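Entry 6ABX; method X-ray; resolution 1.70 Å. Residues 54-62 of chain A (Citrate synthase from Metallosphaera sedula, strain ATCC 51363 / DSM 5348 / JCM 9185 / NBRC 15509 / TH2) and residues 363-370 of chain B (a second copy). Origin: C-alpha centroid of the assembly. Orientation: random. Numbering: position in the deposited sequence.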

ATOM      1  N   LYS A  54      22.110  16.179  -4.892  1.00 15.85           N
ATOM      2  CA  LYS A  54      23.067  17.261  -4.701  1.00 17.05           C
ATOM      3  C   LYS A  54      22.323  18.546  -4.396  1.00 15.05           C
ATOM      4  O   LYS A  54      21.148  18.692  -4.752  1.00 14.86           O
ATOM      5  CB  LYS A  54      23.927  17.414  -5.959  1.00 20.67           C
ATOM      6  CG  LYS A  54      23.206  17.928  -7.185  1.00 26.61           C
ATOM      7  CD  LYS A  54      24.022  17.818  -8.477  1.00 32.33           C
ATOM      8  CE  LYS A  54      23.363  18.416  -9.722  1.00 35.98           C
ATOM      9  NZ  LYS A  54      21.877  18.543  -9.638  1.00 34.47           N
ATOM     10  N   LEU A  55      23.014  19.481  -3.731  1.00 14.07           N
ATOM     11  CA  LEU A  55      22.424  20.806  -3.545  1.00 14.12           C
ATOM     12  C   LEU A  55      22.327  21.516  -4.890  1.00 14.98           C
ATOM     13  O   LEU A  55      23.258  21.497  -5.728  1.00 15.20           O
ATOM     14  CB  LEU A  55      23.216  21.623  -2.537  1.00 14.78           C
ATOM     15  CG  LEU A  55      23.194  21.149  -1.087  1.00 14.50           C
ATOM     16  CD1 LEU A  55      24.224  21.867  -0.267  1.00 15.26           C
ATOM     17  CD2 LEU A  55      21.829  21.321  -0.460  1.00 16.24           C
ATOM     18  N   PRO A  56      21.221  22.242  -5.126  1.00 13.42           N
ATOM     19  CA  PRO A  56      21.025  22.902  -6.407  1.00 14.75           C
ATOM     20  C   PRO A  56      21.794  24.219  -6.527  1.00 14.96           C
ATOM     21  O   PRO A  56      21.957  24.913  -5.558  1.00 15.14           O
ATOM     22  CB  PRO A  56      19.523  23.212  -6.397  1.00 13.87           C
ATOM     23  CG  PRO A  56      19.223  23.409  -4.933  1.00 13.43           C
ATOM     24  CD  PRO A  56      20.038  22.333  -4.244  1.00 14.24           C
ATOM     25  N   THR A  57      22.128  24.591  -7.762  1.00 15.71           N
ATOM     26  CA  THR A  57      22.543  25.980  -7.991  1.00 16.71           C
ATOM     27  C   THR A  57      21.347  26.917  -7.906  1.00 16.44           C
ATOM     28  O   THR A  57      20.218  26.512  -7.841  1.00 16.22           O
ATOM     29  CB  THR A  57      23.220  26.130  -9.356  1.00 18.11           C
ATOM     30  OG1 THR A  57      22.213  25.888 -10.331  1.00 17.99           O
ATOM     31  CG2 THR A  57      24.365  25.169  -9.523  1.00 19.42           C
ATOM     32  N   ARG A  58      21.635  28.220  -7.860  1.00 16.80           N
ATOM     33  CA  ARG A  58      20.612  29.224  -7.878  1.00 19.50           C
ATOM     34  C   ARG A  58      19.628  29.002  -9.046  1.00 18.27           C
ATOM     35  O   ARG A  58      18.418  28.998  -8.873  1.00 17.60           O
ATOM     36  CB  ARG A  58      21.304  30.598  -7.918  1.00 24.08           C
ATOM     37  CG  ARG A  58      20.394  31.802  -7.756  1.00 29.16           C
ATOM     38  CD  ARG A  58      21.300  33.050  -7.645  1.00 32.63           C
ATOM     39  NE  ARG A  58      20.872  34.091  -8.558  1.00 36.52           N
ATOM     40  CZ  ARG A  58      21.600  34.604  -9.534  1.00 40.37           C
ATOM     41  NH1 ARG A  58      22.916  34.469  -9.540  1.00 35.92           N
ATOM     42  NH2 ARG A  58      20.996  35.272 -10.498  1.00 48.59           N
ATOM     43  N   HIS A  59      20.128  28.798 -10.255  1.00 18.99           N
ATOM     44  CA  HIS A  59      19.271  28.592 -11.418  1.00 20.96           C
ATOM     45  C   HIS A  59      18.475  27.285 -11.301  1.00 18.44           C
ATOM     46  O   HIS A  59      17.298  27.262 -11.644  1.00 18.34           O
ATOM     47  CB  HIS A  59      20.140  28.548 -12.694  1.00 23.97           C
ATOM     48  CG  HIS A  59      19.396  28.225 -13.953  1.00 29.46           C
ATOM     49  ND1 HIS A  59      19.543  27.001 -14.599  1.00 35.62           N
ATOM     50  CD2 HIS A  59      18.542  28.953 -14.720  1.00 32.23           C
ATOM     51  CE1 HIS A  59      18.806  27.002 -15.703  1.00 33.75           C
ATOM     52  NE2 HIS A  59      18.191  28.183 -15.794  1.00 31.58           N
ATOM     53  N   GLU A  60      19.127  26.201 -10.851  1.00 17.37           N
ATOM     54  CA  GLU A  60      18.470  24.927 -10.740  1.00 16.62           C
ATOM     55  C   GLU A  60      17.320  25.045  -9.734  1.00 16.55           C
ATOM     56  O   GLU A  60      16.208  24.522 -10.004  1.00 16.95           O
ATOM     57  CB  GLU A  60      19.421  23.822 -10.304  1.00 16.84           C
ATOM     58  CG  GLU A  60      20.410  23.424 -11.390  1.00 19.39           C
ATOM     59  CD  GLU A  60      21.517  22.523 -10.908  1.00 20.98           C
ATOM     60  OE1 GLU A  60      21.827  22.533  -9.703  1.00 17.92           O
ATOM     61  OE2 GLU A  60      22.048  21.771 -11.737  1.00 27.18           O
ATOM     62  N   LEU A  61      17.556  25.778  -8.644  1.00 15.26           N
ATOM     63  CA  LEU A  61      16.529  25.860  -7.580  1.00 15.03           C
ATOM     64  C   LEU A  61      15.360  26.736  -8.052  1.00 16.20           C
ATOM     65  O   LEU A  61      14.227  26.408  -7.845  1.00 15.00           O
ATOM     66  CB  LEU A  61      17.117  26.379  -6.283  1.00 14.23           C
ATOM     67  CG  LEU A  61      16.134  26.493  -5.111  1.00 14.82           C
ATOM     68  CD1 LEU A  61      15.401  25.184  -4.841  1.00 15.68           C
ATOM     69  CD2 LEU A  61      16.883  26.964  -3.876  1.00 14.83           C
ATOM     70  N   ASP A  62      15.669  27.825  -8.753  1.00 16.65           N
ATOM     71  CA  ASP A  62      14.640  28.709  -9.323  1.00 21.00           C
ATOM     72  C   ASP A  62      13.720  27.940 -10.286  1.00 17.79           C
ATOM     73  O   ASP A  62      12.513  28.044 -10.220  1.00 18.92           O
ATOM     74  CB  ASP A  62      15.264  29.876 -10.089  1.00 24.15           C
ATOM     75  CG  ASP A  62      14.205  30.902 -10.451  1.00 29.05           C
ATOM     76  OD1 ASP A  62      13.541  31.426  -9.500  1.00 32.44           O
ATOM     77  OD2 ASP A  62      13.992  31.114 -11.660  1.00 33.70           O
TER
ATOM     78  N   ARG B 363      29.803  19.622   4.579  1.00 16.92           N
ATOM     79  CA  ARG B 363      29.600  21.015   4.964  1.00 17.86           C
ATOM     80  C   ARG B 363      28.532  21.614   4.037  1.00 16.00           C
ATOM     81  O   ARG B 363      28.674  21.573   2.839  1.00 17.31           O
ATOM     82  CB  ARG B 363      30.899  21.844   4.854  1.00 22.41           C
ATOM     83  CG  ARG B 363      30.729  23.333   5.140  1.00 28.93           C
ATOM     84  CD  ARG B 363      31.942  24.233   4.899  1.00 36.99           C
ATOM     85  NE  ARG B 363      31.586  25.668   4.836  1.00 45.04           N
ATOM     86  CZ  ARG B 363      31.669  26.553   5.847  1.00 49.61           C
ATOM     87  NH1 ARG B 363      31.533  27.862   5.613  1.00 50.89           N
ATOM     88  NH2 ARG B 363      31.898  26.131   7.085  1.00 49.12           N
ATOM     89  N   TYR B 364      27.514  22.235   4.637  1.00 15.76           N
ATOM     90  CA  TYR B 364      26.489  22.935   3.921  1.00 15.32           C
ATOM     91  C   TYR B 364      27.083  24.212   3.323  1.00 17.18           C
ATOM     92  O   TYR B 364      27.724  24.988   4.030  1.00 17.55           O
ATOM     93  CB  TYR B 364      25.321  23.273   4.856  1.00 15.52           C
ATOM     94  CG  TYR B 364      24.232  24.004   4.130  1.00 15.10           C
ATOM     95  CD1 TYR B 364      23.228  23.302   3.465  1.00 13.63           C
ATOM     96  CD2 TYR B 364      24.176  25.374   4.102  1.00 14.00           C
ATOM     97  CE1 TYR B 364      22.271  23.951   2.725  1.00 13.33           C
ATOM     98  CE2 TYR B 364      23.219  26.051   3.363  1.00 14.53           C
ATOM     99  CZ  TYR B 364      22.195  25.337   2.755  1.00 13.20           C
ATOM    100  OH  TYR B 364      21.293  26.050   2.051  1.00 14.35           O
ATOM    101  N   VAL B 365      26.966  24.341   1.993  1.00 16.62           N
ATOM    102  CA  VAL B 365      27.480  25.449   1.259  1.00 18.05           C
ATOM    103  C   VAL B 365      26.260  26.267   0.887  1.00 15.17           C
ATOM    104  O   VAL B 365      25.324  25.729   0.320  1.00 14.42           O
ATOM    105  CB  VAL B 365      28.173  24.990  -0.035  1.00 19.63           C
ATOM    106  CG1 VAL B 365      28.628  26.177  -0.891  1.00 23.94           C
ATOM    107  CG2 VAL B 365      29.358  24.059   0.261  1.00 21.80           C
ATOM    108  N   PRO B 366      26.186  27.555   1.224  1.00 16.09           N
ATOM    109  CA  PRO B 366      24.974  28.335   0.944  1.00 16.04           C
ATOM    110  C   PRO B 366      24.910  28.549  -0.572  1.00 15.63           C
ATOM    111  O   PRO B 366      25.932  28.458  -1.283  1.00 15.26           O
ATOM    112  CB  PRO B 366      25.187  29.649   1.704  1.00 17.79           C
ATOM    113  CG  PRO B 366      26.671  29.764   1.748  1.00 16.64           C
ATOM    114  CD  PRO B 366      27.263  28.368   1.812  1.00 16.81           C
ATOM    115  N   ILE B 367      23.714  28.869  -1.067  1.00 15.89           N
ATOM    116  CA  ILE B 367      23.476  28.755  -2.492  1.00 16.33           C
ATOM    117  C   ILE B 367      24.362  29.692  -3.324  1.00 18.50           C
ATOM    118  O   ILE B 367      24.802  29.346  -4.443  1.00 15.74           O
ATOM    119  CB  ILE B 367      21.967  28.868  -2.767  1.00 17.31           C
ATOM    120  CG1 ILE B 367      21.671  28.338  -4.173  1.00 17.12           C
ATOM    121  CG2 ILE B 367      21.385  30.265  -2.531  1.00 18.18           C
ATOM    122  CD1 ILE B 367      20.205  28.091  -4.434  1.00 17.20           C
ATOM    123  N   GLU B 368      24.674  30.878  -2.784  1.00 17.67           N
ATOM    124  CA  GLU B 368      25.437  31.839  -3.560  1.00 19.48           C
ATOM    125  C   GLU B 368      26.865  31.374  -3.788  1.00 20.77           C
ATOM    126  O   GLU B 368      27.532  31.902  -4.698  1.00 23.09           O
ATOM    127  CB  GLU B 368      25.399  33.209  -2.905  1.00 20.89           C
ATOM    128  CG  GLU B 368      24.035  33.828  -2.988  1.00 27.07           C
ATOM    129  CD  GLU B 368      23.595  34.425  -4.323  1.00 29.36           C
ATOM    130  OE1 GLU B 368      22.543  33.986  -4.843  1.00 35.48           O
ATOM    131  OE2 GLU B 368      24.245  35.377  -4.807  1.00 34.26           O
ATOM    132  N   GLU B 369      27.343  30.386  -3.016  1.00 17.18           N
ATOM    133  CA  GLU B 369      28.692  29.854  -3.140  1.00 19.18           C
ATOM    134  C   GLU B 369      28.763  28.597  -4.015  1.00 23.14           C
ATOM    135  O   GLU B 369      29.841  28.080  -4.204  1.00 21.79           O
ATOM    136  CB  GLU B 369      29.254  29.597  -1.738  1.00 20.15           C
ATOM    137  CG  GLU B 369      29.443  30.883  -0.949  1.00 18.09           C
ATOM    138  CD  GLU B 369      29.890  30.770   0.509  1.00 20.27           C
ATOM    139  OE1 GLU B 369      30.256  29.685   0.880  1.00 22.63           O
ATOM    140  OE2 GLU B 369      29.856  31.782   1.253  1.00 22.06           O
ATOM    141  N   ARG B 370      27.625  28.111  -4.520  1.00 21.56           N
ATOM    142  CA  ARG B 370      27.558  26.985  -5.429  1.00 23.56           C
ATOM    143  C   ARG B 370      27.632  27.532  -6.864  1.00 27.81           C
ATOM    144  O   ARG B 370      28.659  27.363  -7.479  1.00 35.03           O
ATOM    145  CB  ARG B 370      26.242  26.246  -5.234  1.00 20.69           C
ATOM    146  CG  ARG B 370      25.975  25.873  -3.780  1.00 19.10           C
ATOM    147  CD  ARG B 370      24.588  25.290  -3.679  1.00 18.52           C
ATOM    148  NE  ARG B 370      24.138  25.196  -2.327  1.00 15.62           N
ATOM    149  CZ  ARG B 370      22.866  25.280  -1.938  1.00 16.14           C
ATOM    150  NH1 ARG B 370      21.874  25.134  -2.819  1.00 15.16           N
ATOM    151  NH2 ARG B 370      22.631  25.471  -0.652  1.00 14.96           N
TER
HETATM  152  O   HOH W   1      24.414  29.085  -7.087  1.00 22.76           O

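An arginine can join two chains when its own chain holds it in a fixed pose, and R370(B) illustrates the principle. Its side chain leaves the backbone with chi1 m and then runs extended, chi2 and chi3 both t, which carries the guanidinium back to V365(B). There R370(B) NE and NH2 each donate to V365(B) O, both at 2.9 Å. Thus anchored, the group directs R370(B) NH1 to P56(A) O, the one direct hydrogen bond between the stretches, at 2.7 Å and nearly straight at 162°. The carbonyl lies near the guanidinium plane, as a good acceptor should, while L55(A) CB packs over one face, 3.7 Å from R370(B) NE. With chi1 m and chi2 t, L55(A) also brings CD1 to 4.1 Å from Y364(B) CD1.

I367(B) supplies the apolar counterpart. Both its chi angles are t, and the extended chain places I367(B) CD1 3.6 Å from R58(A) CA and 3.6 Å from L61(A) CD2, against the first turn of the helix. That turn is capped by T57(A): chi1 p lets OG1 accept from E60(A) N at 3.1 Å, while E60(A) OE1 accepts from T57(A) N at 2.8 Å. A water completes the contact, accepting from R58(A) N at 3.0 Å and donating to I367(B) O at 2.7 Å.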